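Local coordinates for inorganic pyrophosphatase (PDB 2PRD), which catalyses the magnesium-dependent hydrolysis of inorganic pyrophosphate to two phosphate ions, working as a homohexamer, at residues D123-E126 with G127-Q130; Q113-D116 with H117-D120; I20-P23 with R24-N28; E163-R166 with A167-R171. One frame throughout, in Å; residues are numbered along the deposited sequence.

Contact 1 (D123-E126 with G127-Q130); sequences DVPE and GVKQ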
loop_
_atom_site.group_PDB
_atom_site.type_symbol
_atom_site.label_atom_id
_atom_site.label_comp_id
_atom_site.label_asym_id
_atom_site.label_seq_id
_atom_site.Cartn_x
_atom_site.Cartn_y
_atom_site.Cartn_z
ATOM N N ASP A 123 11.617 27.993 -2.202
ATOM C CA ASP A 123 10.396 27.535 -1.585
ATOM C C ASP A 123 10.474 26.006 -1.373
ATOM O O ASP A 123 9.629 25.509 -0.631
ATOM C CB ASP A 123 9.151 27.812 -2.392
ATOM C CG ASP A 123 8.761 29.249 -2.606
ATOM O OD1 ASP A 123 9.036 30.055 -1.719
ATOM O OD2 ASP A 123 8.146 29.555 -3.660
ATOM N N VAL A 124 11.371 25.297 -1.984
ATOM C CA VAL A 124 11.438 23.811 -1.744
ATOM C C VAL A 124 12.211 23.723 -0.461
ATOM O O VAL A 124 13.324 24.301 -0.442
ATOM C CB VAL A 124 12.126 23.176 -2.947
ATOM C CG1 VAL A 124 12.419 21.704 -2.697
ATOM C CG2 VAL A 124 11.126 23.227 -4.136
ATOM N N PRO A 125 11.654 23.138 0.592
ATOM C CA PRO A 125 12.334 23.095 1.886
ATOM C C PRO A 125 13.733 22.531 1.733
ATOM O O PRO A 125 13.894 21.581 0.924
ATOM C CB PRO A 125 11.432 22.252 2.746
ATOM C CG PRO A 125 10.218 21.908 1.988
ATOM C CD PRO A 125 10.346 22.483 0.586
ATOM N N GLU A 126 14.742 22.996 2.461
ATOM C CA GLU A 126 16.056 22.364 2.267
ATOM C C GLU A 126 16.191 20.915 2.722
ATOM O O GLU A 126 17.200 20.259 2.323
ATOM C CB GLU A 126 17.204 23.184 2.838
ATOM C CG GLU A 126 18.394 23.141 1.844
ATOM C CD GLU A 126 19.688 22.929 2.619
ATOM O OE1 GLU A 126 19.584 22.966 3.873
ATOM O OE2 GLU A 126 20.751 22.740 1.981
ATOM N N GLY A 127 15.278 20.431 3.547
ATOM C CA GLY A 127 15.347 19.022 3.991
ATOM C C GLY A 127 15.034 18.148 2.777
ATOM O O GLY A 127 15.518 17.028 2.636
ATOM N N VAL A 128 14.212 18.700 1.930
ATOM C CA VAL A 128 13.788 18.078 0.677
ATOM C C VAL A 128 14.868 18.198 -0.373
ATOM O O VAL A 128 15.245 17.199 -1.038
ATOM C CB VAL A 128 12.457 18.652 0.163
ATOM C CG1 VAL A 128 12.108 17.976 -1.154
ATOM C CG2 VAL A 128 11.370 18.463 1.195
ATOM N N LYS A 129 15.452 19.372 -0.568
ATOM C CA LYS A 129 16.548 19.508 -1.498
ATOM C C LYS A 129 17.734 18.607 -1.153
ATOM O O LYS A 129 18.453 18.126 -2.052
ATOM C CB LYS A 129 17.099 20.975 -1.445
ATOM C CG LYS A 129 16.126 21.893 -2.182
ATOM C CD LYS A 129 16.766 23.229 -2.500
ATOM C CE LYS A 129 16.580 24.192 -1.322
ATOM N NZ LYS A 129 15.999 25.471 -1.854
ATOM N N GLN A 130 17.954 18.334 0.139
ATOM C CA GLN A 130 19.112 17.495 0.521
ATOM C C GLN A 130 18.852 16.016 0.183
ATOM O O GLN A 130 19.784 15.237 -0.074
ATOM C CB GLN A 130 19.423 17.545 1.959
ATOM C CG GLN A 130 20.016 18.447 2.928
ATOM C CD GLN A 130 20.101 17.716 4.295
ATOM O OE1 GLN A 130 21.165 17.904 4.911
ATOM N NE2 GLN A 130 19.063 16.926 4.645
HETATM O O HOH W 1 15.361 26.325 0.612
#
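The carbonyl of Pro125 points forward into the first helical turn, its O accepting from Lys129 N at 3.1 Å and more weakly from Val128 N, while Glu126 O receives Gln130 N at 3.0 Å. This is the opening turn of helix 126-138, with Pro125 in the N-cap position, and it illustrates how residues just ahead of a helix can pack against side chains of its first turn. On one flank the Pro125 ring and Val128 run side by side in the same direction, CG against CG2 at 3.7 Å; His117 of a second subunit packs on the same proline, which brings the helix start into the hexamer interface. Val124 stands roughly at right angles to Val128, and its CG1 also rests on Lys129 CG, 3.7 Å away. Bends at chi3 (-87°) and chi4 return the Lys129 chain past the preceding loop, where its CE passes 3.8 Å from Glu126 CG. The ammonium group is held by backbone oxygens of that loop, Ile121 O and, weakly, Val124 O, and not by the Glu126 carboxylate. One water completes the arrangement: it accepts from Lys129 NZ at 2.7 Å and donates to Val124 O at 3.1 Å.

Contact 2 (Q113-D116 with H117-D120); sequences QRLD and HIQD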
loop_
_atom_site.group_PDB
_atom_site.type_symbol
_atom_site.label_atom_id
_atom_site.label_comp_id
_atom_site.label_asym_id
_atom_site.label_seq_id
_atom_site.Cartn_x
_atom_site.Cartn_y
_atom_site.Cartn_z
ATOM N N GLN A 113 -3.802 22.373 -4.893
ATOM C CA GLN A 113 -3.798 23.529 -3.992
ATOM C C GLN A 113 -2.861 23.413 -2.824
ATOM O O GLN A 113 -2.444 24.455 -2.268
ATOM C CB GLN A 113 -5.221 23.801 -3.449
ATOM C CG GLN A 113 -6.117 24.182 -4.636
ATOM C CD GLN A 113 -7.516 24.565 -4.166
ATOM O OE1 GLN A 113 -7.573 25.312 -3.193
ATOM N NE2 GLN A 113 -8.575 24.103 -4.812
ATOM N N ARG A 114 -2.504 22.185 -2.448
ATOM C CA ARG A 114 -1.573 22.012 -1.327
ATOM C C ARG A 114 -0.187 22.491 -1.693
ATOM O O ARG A 114 0.646 22.614 -0.755
ATOM C CB ARG A 114 -1.467 20.531 -0.954
ATOM C CG ARG A 114 -2.721 19.932 -0.362
ATOM C CD ARG A 114 -2.542 18.414 -0.217
ATOM N NE ARG A 114 -3.841 17.783 -0.106
ATOM C CZ ARG A 114 -4.684 17.461 -1.067
ATOM N NH1 ARG A 114 -4.541 17.627 -2.369
ATOM N NH2 ARG A 114 -5.813 16.903 -0.621
ATOM N N LEU A 115 0.058 22.728 -2.983
ATOM C CA LEU A 115 1.436 23.128 -3.366
ATOM C C LEU A 115 1.550 24.511 -3.956
ATOM O O LEU A 115 2.646 24.881 -4.439
ATOM C CB LEU A 115 1.983 22.097 -4.369
ATOM C CG LEU A 115 1.874 20.630 -3.942
ATOM C CD1 LEU A 115 2.123 19.671 -5.113
ATOM C CD2 LEU A 115 2.882 20.377 -2.836
ATOM N N ASP A 116 0.444 25.232 -3.970
ATOM C CA ASP A 116 0.371 26.568 -4.564
ATOM C C ASP A 116 1.417 27.516 -4.030
ATOM O O ASP A 116 1.732 28.530 -4.668
ATOM C CB ASP A 116 -0.989 27.207 -4.307
ATOM C CG ASP A 116 -2.025 26.749 -5.280
ATOM O OD1 ASP A 116 -1.654 26.045 -6.235
ATOM O OD2 ASP A 116 -3.218 27.049 -5.062
ATOM N N HIS A 117 1.943 27.188 -2.877
ATOM C CA HIS A 117 2.949 28.001 -2.198
ATOM C C HIS A 117 4.386 27.838 -2.672
ATOM O O HIS A 117 5.268 28.654 -2.320
ATOM C CB HIS A 117 2.839 27.683 -0.690
ATOM C CG HIS A 117 3.049 26.209 -0.430
ATOM N ND1 HIS A 117 4.268 25.804 0.114
ATOM C CD2 HIS A 117 2.301 25.105 -0.665
ATOM C CE1 HIS A 117 4.263 24.486 0.225
ATOM N NE2 HIS A 117 3.090 24.038 -0.247
ATOM N N ILE A 118 4.684 26.820 -3.466
ATOM C CA ILE A 118 6.003 26.549 -4.036
ATOM C C ILE A 118 6.053 27.220 -5.400
ATOM O O ILE A 118 5.416 26.768 -6.328
ATOM C CB ILE A 118 6.241 25.031 -4.120
ATOM C CG1 ILE A 118 5.969 24.501 -2.716
ATOM C CG2 ILE A 118 7.694 24.864 -4.529
ATOM C CD1 ILE A 118 6.072 23.031 -2.443
ATOM N N GLN A 119 6.760 28.358 -5.416
ATOM C CA GLN A 119 6.825 29.177 -6.614
ATOM C C GLN A 119 8.221 29.378 -7.129
ATOM O O GLN A 119 8.400 29.665 -8.338
ATOM C CB GLN A 119 5.967 30.425 -6.337
ATOM C CG GLN A 119 4.469 30.206 -6.110
ATOM C CD GLN A 119 3.515 30.182 -7.279
ATOM O OE1 GLN A 119 3.695 30.802 -8.358
ATOM N NE2 GLN A 119 2.349 29.462 -7.181
ATOM N N ASP A 120 9.215 29.126 -6.287
ATOM C CA ASP A 120 10.616 29.279 -6.731
ATOM C C ASP A 120 11.383 28.226 -5.955
ATOM O O ASP A 120 10.745 27.656 -5.059
ATOM C CB ASP A 120 11.107 30.686 -6.537
ATOM C CG ASP A 120 12.158 31.161 -7.503
ATOM O OD1 ASP A 120 12.947 30.378 -8.074
ATOM O OD2 ASP A 120 12.257 32.410 -7.679
#
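Asp116 O takes a hydrogen bond from the side-chain amide of Gln119, NE2 lying 2.8 Å away with an angle of 162° at the hydrogen. The oxygen sits close to the amide plane of Gln119, whereas the donor is tilted from the carbonyl plane of Asp116; a bend at chi2 (-88°) folds the glutamine chain back to reach it. The backbone here makes a type I beta turn from Leu115 to Ile118, closed by Ile118 N donating to Leu115 O at 3.0 Å. It is a worked case of a turn reinforced by side chains at two further carbonyls, in the connection between strand 101-109 and helix 126-138. The second reinforcement comes from His117, whose CG lies between its backbone N and carbonyl carbon (chi1 58°), which carries the ring back along the Leu115-Asp116 backbone towards Arg114. Its edge meets Arg114 O, with NE2 2.9 Å away, but the bond is bent and weak. On the apolar side Leu115 and Ile118 point the same way, CD2 to CD1 at 4.2 Å, and these two side chains touch strand 101-109 at Val109 and Val108 respectively. Arg114 is turned outward from the turn, and its NH2 forms a salt bridge with Glu131 of a second subunit.

Contact 3 (I20-P23 with R24-N28); sequences IEVP and RGSGN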
loop_
_atom_site.group_PDB
_atom_site.type_symbol
_atom_site.label_atom_id
_atom_site.label_comp_id
_atom_site.label_asym_id
_atom_site.label_seq_id
_atom_site.Cartn_x
_atom_site.Cartn_y
_atom_site.Cartn_z
ATOM N N ILE A 20 5.050 11.273 -17.067
ATOM C CA ILE A 20 5.608 10.644 -15.879
ATOM C C ILE A 20 6.092 9.258 -16.298
ATOM O O ILE A 20 5.404 8.571 -17.033
ATOM C CB ILE A 20 4.599 10.449 -14.734
ATOM C CG1 ILE A 20 4.135 11.794 -14.174
ATOM C CG2 ILE A 20 5.257 9.626 -13.631
ATOM C CD1 ILE A 20 5.239 12.854 -14.205
ATOM N N GLU A 21 7.326 8.965 -15.870
ATOM C CA GLU A 21 7.931 7.670 -16.147
ATOM C C GLU A 21 8.019 6.873 -14.844
ATOM O O GLU A 21 7.624 5.700 -14.850
ATOM C CB GLU A 21 9.297 7.755 -16.777
ATOM C CG GLU A 21 9.088 8.162 -18.271
ATOM C CD GLU A 21 10.446 8.527 -18.842
ATOM O OE1 GLU A 21 11.243 9.128 -18.095
ATOM O OE2 GLU A 21 10.650 8.150 -20.006
ATOM N N VAL A 22 8.527 7.564 -13.817
ATOM C CA VAL A 22 8.658 6.848 -12.513
ATOM C C VAL A 22 7.911 7.501 -11.411
ATOM O O VAL A 22 8.207 8.662 -11.107
ATOM C CB VAL A 22 10.182 6.869 -12.139
ATOM C CG1 VAL A 22 10.505 5.933 -10.952
ATOM C CG2 VAL A 22 11.119 6.475 -13.261
ATOM N N PRO A 23 6.915 6.817 -10.804
ATOM C CA PRO A 23 6.228 7.379 -9.651
ATOM C C PRO A 23 7.166 7.601 -8.448
ATOM O O PRO A 23 8.193 6.940 -8.160
ATOM C CB PRO A 23 5.229 6.273 -9.289
ATOM C CG PRO A 23 5.037 5.497 -10.540
ATOM C CD PRO A 23 6.439 5.468 -11.161
ATOM N N ARG A 24 6.795 8.631 -7.655
ATOM C CA ARG A 24 7.544 8.906 -6.436
ATOM C C ARG A 24 7.415 7.687 -5.532
ATOM O O ARG A 24 6.317 7.108 -5.455
ATOM C CB ARG A 24 6.929 10.131 -5.730
ATOM C CG ARG A 24 7.432 10.162 -4.272
ATOM C CD ARG A 24 7.408 11.555 -3.710
ATOM N NE ARG A 24 6.067 12.055 -3.612
ATOM C CZ ARG A 24 5.143 11.599 -2.765
ATOM N NH1 ARG A 24 5.396 10.632 -1.909
ATOM N NH2 ARG A 24 3.957 12.170 -2.806
ATOM N N GLY A 25 8.497 7.269 -4.864
ATOM C CA GLY A 25 8.331 6.105 -3.978
ATOM C C GLY A 25 8.569 4.806 -4.686
ATOM O O GLY A 25 8.509 3.760 -4.021
ATOM N N SER A 26 8.889 4.868 -5.963
ATOM C CA SER A 26 9.167 3.651 -6.722
ATOM C C SER A 26 10.628 3.386 -6.946
ATOM O O SER A 26 11.481 4.292 -7.100
ATOM C CB SER A 26 8.399 3.795 -8.073
ATOM O OG SER A 26 8.721 2.633 -8.843
ATOM N N GLY A 27 10.965 2.103 -6.938
ATOM C CA GLY A 27 12.308 1.574 -7.162
ATOM C C GLY A 27 12.389 0.913 -8.530
ATOM O O GLY A 27 13.442 0.394 -8.932
ATOM N N ASN A 28 11.283 0.935 -9.257
ATOM C CA ASN A 28 11.150 0.380 -10.614
ATOM C C ASN A 28 11.392 1.523 -11.594
ATOM O O ASN A 28 10.593 2.447 -11.767
ATOM C CB ASN A 28 9.834 -0.325 -10.862
ATOM C CG ASN A 28 9.744 -1.751 -10.410
ATOM O OD1 ASN A 28 10.703 -2.503 -10.240
ATOM N ND2 ASN A 28 8.504 -2.238 -10.304
#
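Pro23 and Ser26 form the close-packed part of this corner: Ser26 N donates to Pro23 O at 3.1 Å, and Ser26 CB lies against the same oxygen at 3.2 Å. The serine CB also approaches the proline ring, 4.0 Å from CD. Beside them Val22 uses a single methyl, CG1, which touches Asn28 O at 3.6 Å and comes more distantly to Ser26 CB. The bond from Ser26 closes a type II beta turn over Pro23 to Ser26, and an ST turn follows directly, Asn28 N donating to Ser26 OG at 3.1 Å. With OG anti to its own backbone N (chi1 177°), the hydroxyl faces onward along the chain to that amide. Two small turns in succession thus carry the chain from strand 15-22, where Glu21 and Val22 make a classic beta bulge opposite Tyr55, into strand 28-33. Tyr55 and Lys29, both predicted to bind substrate, lie about 4 Å from Val22, side chain to side chain. The Arg24 side chain leaves the turn, and its NH2 donates to Ser75 O. The looser side is at exposed Gly25, whose positive phi (89°) would press a CB against Arg24 O, which explains the glycine at this third turn position.

Contact 4 (E163-R166 with A167-R171); sequences EEVR and ACIAR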
loop_
_atom_site.group_PDB
_atom_site.type_symbol
_atom_site.label_atom_id
_atom_site.label_comp_id
_atom_site.label_asym_id
_atom_site.label_seq_id
_atom_site.Cartn_x
_atom_site.Cartn_y
_atom_site.Cartn_z
ATOM N N GLU A 163 14.581 29.604 -18.786
ATOM C CA GLU A 163 15.525 29.839 -19.880
ATOM C C GLU A 163 15.923 28.513 -20.488
ATOM O O GLU A 163 16.079 28.449 -21.710
ATOM C CB GLU A 163 16.747 30.606 -19.395
ATOM C CG GLU A 163 16.562 32.109 -19.265
ATOM C CD GLU A 163 15.866 32.688 -20.494
ATOM O OE1 GLU A 163 16.227 32.326 -21.643
ATOM O OE2 GLU A 163 14.935 33.512 -20.306
ATOM N N GLU A 164 16.086 27.487 -19.692
ATOM C CA GLU A 164 16.498 26.161 -20.223
ATOM C C GLU A 164 15.299 25.519 -20.882
ATOM O O GLU A 164 15.381 24.860 -21.931
ATOM C CB GLU A 164 17.050 25.332 -19.081
ATOM C CG GLU A 164 17.228 23.855 -19.392
ATOM C CD GLU A 164 18.566 23.594 -20.053
ATOM O OE1 GLU A 164 19.350 24.564 -20.150
ATOM O OE2 GLU A 164 18.833 22.441 -20.442
ATOM N N VAL A 165 14.150 25.715 -20.219
ATOM C CA VAL A 165 12.924 25.144 -20.873
ATOM C C VAL A 165 12.758 25.715 -22.255
ATOM O O VAL A 165 12.568 25.001 -23.266
ATOM C CB VAL A 165 11.783 25.373 -19.913
ATOM C CG1 VAL A 165 10.515 24.766 -20.494
ATOM C CG2 VAL A 165 12.128 24.736 -18.553
ATOM N N ARG A 166 12.774 27.049 -22.365
ATOM C CA ARG A 166 12.651 27.791 -23.613
ATOM C C ARG A 166 13.667 27.322 -24.656
ATOM O O ARG A 166 13.359 27.224 -25.849
ATOM C CB ARG A 166 12.968 29.270 -23.376
ATOM C CG ARG A 166 11.871 30.154 -22.991
ATOM C CD ARG A 166 12.136 31.656 -22.987
ATOM N NE ARG A 166 10.833 32.294 -22.719
ATOM C CZ ARG A 166 10.281 32.709 -21.608
ATOM N NH1 ARG A 166 10.901 32.621 -20.434
ATOM N NH2 ARG A 166 9.035 33.233 -21.632
ATOM N N ALA A 167 14.907 27.125 -24.213
ATOM C CA ALA A 167 15.965 26.686 -25.124
ATOM C C ALA A 167 15.759 25.271 -25.606
ATOM O O ALA A 167 16.051 25.025 -26.793
ATOM C CB ALA A 167 17.366 26.852 -24.548
ATOM N N CYS A 168 15.241 24.359 -24.820
ATOM C CA CYS A 168 15.043 22.964 -25.264
ATOM C C CYS A 168 13.793 22.899 -26.108
ATOM O O CYS A 168 13.639 21.970 -26.918
ATOM C CB CYS A 168 14.916 22.062 -24.034
ATOM S SG CYS A 168 16.498 22.102 -23.113
ATOM N N ILE A 169 12.978 23.916 -25.914
ATOM C CA ILE A 169 11.733 23.937 -26.752
ATOM C C ILE A 169 12.121 24.349 -28.177
ATOM O O ILE A 169 11.707 23.749 -29.178
ATOM C CB ILE A 169 10.659 24.847 -26.164
ATOM C CG1 ILE A 169 9.982 24.215 -24.947
ATOM C CG2 ILE A 169 9.643 25.305 -27.184
ATOM C CD1 ILE A 169 9.141 25.186 -24.120
ATOM N N ALA A 170 12.955 25.379 -28.240
ATOM C CA ALA A 170 13.414 25.950 -29.504
ATOM C C ALA A 170 14.168 24.908 -30.290
ATOM O O ALA A 170 13.904 24.686 -31.475
ATOM C CB ALA A 170 14.279 27.148 -29.174
ATOM N N ARG A 171 15.111 24.313 -29.571
ATOM C CA ARG A 171 15.988 23.282 -30.128
ATOM C C ARG A 171 15.223 22.132 -30.747
ATOM O O ARG A 171 15.685 21.622 -31.780
ATOM C CB ARG A 171 17.024 22.803 -29.122
ATOM C CG ARG A 171 17.959 21.748 -29.681
ATOM C CD ARG A 171 19.150 21.451 -28.783
ATOM N NE ARG A 171 19.694 22.539 -28.022
ATOM C CZ ARG A 171 19.602 22.883 -26.760
ATOM N NH1 ARG A 171 18.880 22.174 -25.899
ATOM N NH2 ARG A 171 20.185 23.986 -26.322
#
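Backbone bonds come first in number: Ala167 N to Glu163 O (3.1 Å), Cys168 N to Glu164 O (2.9 Å), Ile169 N to Val165 O (2.9 Å) and Ala170 N to Arg166 O (3.0 Å) repeat the same four-residue step. Cys168 N and Ile169 N each add a weak three-residue bond, to Val165 O and Arg166 O. The apolar contact between the two segments is on one flank, where Val165 and Ile169 cross at a slant and meet through CG1 and CD1 at 3.9 Å. Ile169 CG1 is also close to the carbonyl of its partner, 3.2 Å from Val165 O, since it lies beside its own backbone N (chi1 -75°). The series is the i to i+4 bonding of an alpha helix, helix 158-173, the C-terminal helix of the fold, which here exemplifies how residues four apart build separate stripes on a helix surface. Sulfur and carboxylate make another stripe: Glu164 bends at chi2 (86°) and lays OE2 beside Cys168 SG, 3.6 Å away. The side chain of Glu164 is about 7 Å from that of Asp102, a predicted magnesium ligand. Within 167-171, Arg171 places a face of its guanidinium over the carbonyl oxygen of Ala167, one turn back. Its NH2 makes a salt bridge with Glu64, while NH1 donates to Leu62 O.

How the contacts relate
From the N terminus the contacts follow in series, none enclosing or crossing another. Contact 3 closes the corner that leads from strand 15-22 of the curled main sheet into the hairpin of strands 28-33 and 38-44. Contacts 2 and 1 share the later connection between strand 101-109 and helix 126-138: contact 2 turns the chain after the strand, and contact 1 starts the helix. These two touch, with Val124 CG2 3.8 Å from Ile118 CG2 and Asp123 OD2 accepting from the backbone of Gln119 and Asp120, and both meet the second subunit. Contact 4 lies on helix 158-173, joined there to the loop holding Leu62 and Glu64, across the chain's centre from contact 3.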